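Local coordinates for protein Diedel (Drosophila melanogaster, PDB 3ZZO) that acts as a secreted cytokine that promotes survival of Sindbis virus infection by suppressing the immune deficiency pathway and limits intestinal stem cell proliferation during bacterial infection, at residues A[19-24]-A[77-82]; A[31-34]-A[40-43]. All blocks are in the same frame, centred on the assembly; numbering follows the deposited sequence.

Contact 1. Residues A[19-24]-A[77-82]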
loop_
_atom_site.group_PDB
_atom_site.type_symbol
_atom_site.label_atom_id
_atom_site.label_comp_id
_atom_site.label_asym_id
_atom_site.label_seq_id
_atom_site.Cartn_x
_atom_site.Cartn_y
_atom_site.Cartn_z
ATOM N N GLU A 19 -2.357 -11.948 -6.180
ATOM C CA GLU A 19 -2.789 -11.145 -7.292
ATOM C C GLU A 19 -4.166 -10.553 -7.092
ATOM O O GLU A 19 -4.462 -9.486 -7.596
ATOM C CB GLU A 19 -2.725 -11.937 -8.598
ATOM C CG GLU A 19 -1.340 -12.293 -9.046
ATOM C CD GLU A 19 -1.355 -13.073 -10.351
ATOM O OE1 GLU A 19 -1.755 -12.441 -11.358
ATOM O OE2 GLU A 19 -0.990 -14.281 -10.325
ATOM N N ALA A 20 -5.016 -11.239 -6.327
ATOM C CA ALA A 20 -6.391 -10.756 -6.113
ATOM C C ALA A 20 -6.407 -9.416 -5.408
ATOM O O ALA A 20 -7.377 -8.683 -5.494
ATOM C CB ALA A 20 -7.164 -11.757 -5.287
ATOM N N VAL A 21 -5.362 -9.107 -4.662
ATOM C CA VAL A 21 -5.283 -7.841 -3.931
ATOM C C VAL A 21 -4.170 -6.974 -4.481
ATOM O O VAL A 21 -3.710 -6.035 -3.821
ATOM C CB VAL A 21 -5.187 -8.073 -2.400
ATOM C CG1 VAL A 21 -6.416 -8.791 -1.859
ATOM C CG2 VAL A 21 -3.886 -8.810 -2.020
ATOM N N ARG A 22 -3.763 -7.261 -5.732
ATOM C CA ARG A 22 -2.744 -6.469 -6.450
ATOM C C ARG A 22 -1.393 -6.513 -5.753
ATOM O O ARG A 22 -0.635 -5.561 -5.806
ATOM C CB ARG A 22 -3.240 -5.033 -6.723
ATOM C CG ARG A 22 -4.383 -4.966 -7.692
ATOM C CD ARG A 22 -4.562 -3.531 -8.184
ATOM N NE ARG A 22 -3.322 -2.978 -8.716
ATOM N N ALA A 23 -1.094 -7.644 -5.099
ATOM C CA ALA A 23 0.168 -7.917 -4.455
ATOM C C ALA A 23 0.944 -8.870 -5.312
ATOM O O ALA A 23 0.416 -9.411 -6.277
ATOM C CB ALA A 23 -0.067 -8.476 -3.058
ATOM N N ILE A 24 2.193 -9.077 -4.963
ATOM C CA ILE A 24 3.054 -10.009 -5.665
ATOM C C ILE A 24 3.433 -11.173 -4.771
ATOM O O ILE A 24 3.518 -11.067 -3.542
ATOM C CB ILE A 24 4.265 -9.331 -6.232
ATOM C CG1 ILE A 24 5.179 -8.884 -5.199
ATOM C CG2 ILE A 24 3.884 -8.196 -7.170
ATOM C CD1 ILE A 24 6.537 -8.374 -5.722
ATOM N N GLN A 77 -11.351 -7.719 3.605
ATOM C CA GLN A 77 -11.979 -8.604 4.550
ATOM C C GLN A 77 -12.236 -9.987 3.991
ATOM O O GLN A 77 -12.056 -11.000 4.670
ATOM C CB GLN A 77 -13.279 -7.983 5.016
ATOM C CG GLN A 77 -13.977 -8.819 6.068
ATOM C CD GLN A 77 -15.290 -8.255 6.561
ATOM O OE1 GLN A 77 -15.803 -7.268 6.022
ATOM N NE2 GLN A 77 -15.836 -8.860 7.578
ATOM N N GLN A 78 -12.721 -10.040 2.760
ATOM C CA GLN A 78 -13.086 -11.332 2.178
ATOM C C GLN A 78 -11.975 -12.313 2.024
ATOM O O GLN A 78 -12.232 -13.528 1.905
ATOM C CB GLN A 78 -13.792 -11.137 0.819
ATOM C CG GLN A 78 -12.896 -10.609 -0.292
ATOM C CD GLN A 78 -13.614 -10.232 -1.559
ATOM O OE1 GLN A 78 -13.319 -9.171 -2.127
ATOM N NE2 GLN A 78 -14.528 -11.055 -1.986
ATOM N N TYR A 79 -10.749 -11.848 2.038
ATOM C CA TYR A 79 -9.556 -12.662 1.852
ATOM C C TYR A 79 -8.898 -13.058 3.154
ATOM O O TYR A 79 -8.104 -13.999 3.160
ATOM C CB TYR A 79 -8.572 -11.951 0.934
ATOM C CG TYR A 79 -9.127 -11.685 -0.424
ATOM C CD1 TYR A 79 -9.539 -12.723 -1.232
ATOM C CD2 TYR A 79 -9.296 -10.405 -0.895
ATOM C CE1 TYR A 79 -10.069 -12.480 -2.473
ATOM C CE2 TYR A 79 -9.827 -10.132 -2.137
ATOM C CZ TYR A 79 -10.174 -11.193 -2.932
ATOM O OH TYR A 79 -10.689 -10.967 -4.162
ATOM N N GLY A 80 -9.168 -12.371 4.256
ATOM C CA GLY A 80 -8.534 -12.747 5.512
ATOM C C GLY A 80 -7.018 -12.460 5.517
ATOM O O GLY A 80 -6.191 -13.381 5.602
ATOM N N ILE A 81 -6.671 -11.188 5.490
ATOM C CA ILE A 81 -5.290 -10.745 5.408
ATOM C C ILE A 81 -4.618 -10.904 6.778
ATOM O O ILE A 81 -5.098 -10.345 7.774
ATOM C CB ILE A 81 -5.203 -9.290 4.974
ATOM C CG1 ILE A 81 -5.895 -9.022 3.633
ATOM C CG2 ILE A 81 -3.761 -8.807 4.973
ATOM C CD1 ILE A 81 -5.391 -9.906 2.502
ATOM N N GLN A 82 -3.528 -11.673 6.805
ATOM C CA GLN A 82 -2.746 -11.932 7.995
ATOM C C GLN A 82 -1.440 -11.160 7.872
ATOM O O GLN A 82 -0.487 -11.576 7.198
ATOM C CB GLN A 82 -2.487 -13.433 8.140
ATOM C CG GLN A 82 -3.768 -14.261 8.191
ATOM C CD GLN A 82 -4.670 -13.881 9.316
ATOM O OE1 GLN A 82 -4.222 -13.513 10.419
ATOM N NE2 GLN A 82 -5.957 -14.020 9.123
#
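V21 brings its CG1 methyl up obliquely to the CD2–CE2 bond of the Y79 ring, with V21 CG1 only 3.4 Å from Y79 CD2 and 3.7 Å from Y79 CE2. The two side chains slide past each other in opposite directions. CG1 lies anti to the carbonyl carbon of V21 (chi1 -62°), while the second branch, CG2, is held between the backbone N and that carbonyl carbon. A branched valine suits this buried place, because its side chain also touches F11 of strand 6-13 and F72 of helix 69-75. Further out, A20 meets the phenol end of the same ring: its CB lies 3.8 Å from Y79 OH and 3.9 Å from Y79 CZ. A methyl is enough to make this touch, and so small a side chain probably lets the 3-10 turn come close to the tyrosine.

The pair belongs to the ferredoxin-like subdomain SD1, an antiparallel sheet covered by a helix. Residues 19-24 lead into edge strand 24-25, and the segment 77-82 brings the chain from helix 69-75 into strand 81-89 at the other edge.

Within its own segment the ring also meets Q78, whose CG stands 3.5 Å above its plane, over the centre. A tyrosine fits this partly exposed border, its ring carbons packing against aliphatic groups while the hydroxyl oxygen comes beside the methyl of A20. Each segment also has a backbone bond of its own: R22 N bonds to E19 O at 3.0 Å, and G80 N to Q77 O at 3.2 Å. G80 has a positive phi of 69°, a conformation glycine adopts easily, and I81 follows it inward onto F72 and V73 of the helix.

Contact 2. Residues A[31-34]-A[40-43]; sequences CEVT and VAQL
T34 O, a backbone carbonyl oxygen, accepts the one hydrogen bond between the strand and the loop: Q42 N donates to it over 2.8 Å. The bond is fairly straight, with 164° at the hydrogen, and the donor is tilted 17° from the carbonyl plane. A second, weaker approach reaches the same oxygen from A41, whose CA–H group lies with A41 CA 3.3 Å from T34 O. One carbonyl thus receives both the amide of Q42 and the alpha hydrogen of the preceding residue.

Beside this bond the side chains of T34 and Q42 lie next to each other and point the same way. Threonine offers its methyl rather than its hydroxyl to the glutamine, T34 CG2 being 3.6 Å from Q42 OE1. With CG anti to the backbone N (chi1 179°) and an extended chain beyond it, Q42 carries its amide alongside the threonine. A glutamine is long enough for OE1 to accept a hydrogen bond from NH1 of R6 on strand 6-13, while NE2 makes a weak one to G44 O. Next to the backbone link, V33 CG2 packs 3.7 Å from A41 CB. The beta-branched valine suits an extended strand, and its buried side chain also touches F11 and F72 between sheet and helix; the small A41 probably lets the loop come close to it.

Strand 31-35 belongs to the antiparallel sheet of the ferredoxin-like subdomain SD1, and residues 40-43 fold back over its end without forming a regular strand. Because the strand-to-loop bond uses backbone atoms, it does not depend on a polar side chain; the glutamine amide is instead bonded to R6, and weakly to G44, and the positive guanidinium group would be expected to polarise its carbonyl further.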
loop_
_atom_site.group_PDB
_atom_site.type_symbol
_atom_site.label_atom_id
_atom_site.label_comp_id
_atom_site.label_asym_id
_atom_site.label_seq_id
_atom_site.Cartn_x
_atom_site.Cartn_y
_atom_site.Cartn_z
ATOM N N CYS A 31 2.867 -12.861 0.567
ATOM C CA CYS A 31 2.691 -11.857 -0.469
ATOM C C CYS A 31 3.350 -10.566 -0.029
ATOM O O CYS A 31 3.526 -10.336 1.182
ATOM C CB CYS A 31 1.204 -11.515 -0.649
ATOM S SG CYS A 31 0.083 -12.874 -0.975
ATOM N N GLU A 32 3.690 -9.711 -0.977
ATOM C CA GLU A 32 4.178 -8.382 -0.652
ATOM C C GLU A 32 3.492 -7.353 -1.528
ATOM O O GLU A 32 3.178 -7.605 -2.685
ATOM C CB GLU A 32 5.680 -8.311 -0.812
ATOM C CG GLU A 32 6.172 -8.491 -2.117
ATOM C CD GLU A 32 7.730 -8.477 -2.224
ATOM O OE1 GLU A 32 8.392 -9.064 -1.328
ATOM O OE2 GLU A 32 8.301 -7.854 -3.200
ATOM N N VAL A 33 3.277 -6.183 -0.962
ATOM C CA VAL A 33 2.628 -5.100 -1.681
ATOM C C VAL A 33 3.146 -3.765 -1.128
ATOM O O VAL A 33 3.482 -3.654 0.052
ATOM C CB VAL A 33 1.085 -5.209 -1.536
ATOM C CG1 VAL A 33 0.610 -4.988 -0.084
ATOM C CG2 VAL A 33 0.348 -4.269 -2.512
ATOM N N THR A 34 3.147 -2.740 -1.980
ATOM C CA THR A 34 3.454 -1.376 -1.583
ATOM C C THR A 34 2.152 -0.609 -1.710
ATOM O O THR A 34 1.588 -0.561 -2.803
ATOM C CB THR A 34 4.535 -0.764 -2.468
ATOM O OG1 THR A 34 5.710 -1.564 -2.368
ATOM C CG2 THR A 34 4.879 0.621 -2.046
ATOM N N VAL A 40 -4.603 0.578 -0.721
ATOM C CA VAL A 40 -4.565 0.009 -2.061
ATOM C C VAL A 40 -3.138 0.068 -2.571
ATOM O O VAL A 40 -2.401 1.008 -2.286
ATOM C CB VAL A 40 -5.549 0.758 -3.005
ATOM C CG1 VAL A 40 -5.472 0.208 -4.435
ATOM C CG2 VAL A 40 -6.986 0.716 -2.462
ATOM N N ALA A 41 -2.766 -0.939 -3.346
ATOM C CA ALA A 41 -1.454 -0.930 -3.986
ATOM C C ALA A 41 -1.231 0.430 -4.666
ATOM O O ALA A 41 -2.141 1.002 -5.286
ATOM C CB ALA A 41 -1.329 -2.062 -4.986
ATOM N N GLN A 42 0.001 0.928 -4.578
ATOM C CA GLN A 42 0.341 2.176 -5.217
ATOM C C GLN A 42 0.298 2.052 -6.730
ATOM O O GLN A 42 0.905 1.148 -7.300
ATOM C CB GLN A 42 1.723 2.593 -4.727
ATOM C CG GLN A 42 2.228 3.884 -5.336
ATOM C CD GLN A 42 3.646 4.175 -4.928
ATOM O OE1 GLN A 42 4.274 3.405 -4.192
ATOM N NE2 GLN A 42 4.206 5.233 -5.449
ATOM N N LEU A 43 -0.396 2.967 -7.400
ATOM C CA LEU A 43 -0.624 2.900 -8.836
ATOM C C LEU A 43 0.073 3.946 -9.657
ATOM O O LEU A 43 0.026 3.860 -10.874
ATOM C CB LEU A 43 -2.140 2.945 -9.117
ATOM C CG LEU A 43 -2.995 1.928 -8.357
ATOM C CD1 LEU A 43 -4.461 2.091 -8.696
ATOM C CD2 LEU A 43 -2.535 0.488 -8.484
#

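The centres of the two contacts lie about 10 Å apart, and both reach the four-stranded antiparallel sheet of SD1. Along the chain, residues 31-34 and 40-43 are nested inside the loop that contact 1 closes between 19-24 and 77-82. The two also touch directly: I24 N lies 2.9 Å from E32 O, a probable hydrogen bond joining strand 24-25 to strand 31-35, and A41 CB packs 3.7 Å from R22 O. F72 of helix 69-75 touches V21 and V33, so the same helix residue packs on both sites. Contact 1 thus joins parts 53 residues apart in sequence, and contact 2 lays a nearby loop against its own strand, both around the sheet and helix of SD1.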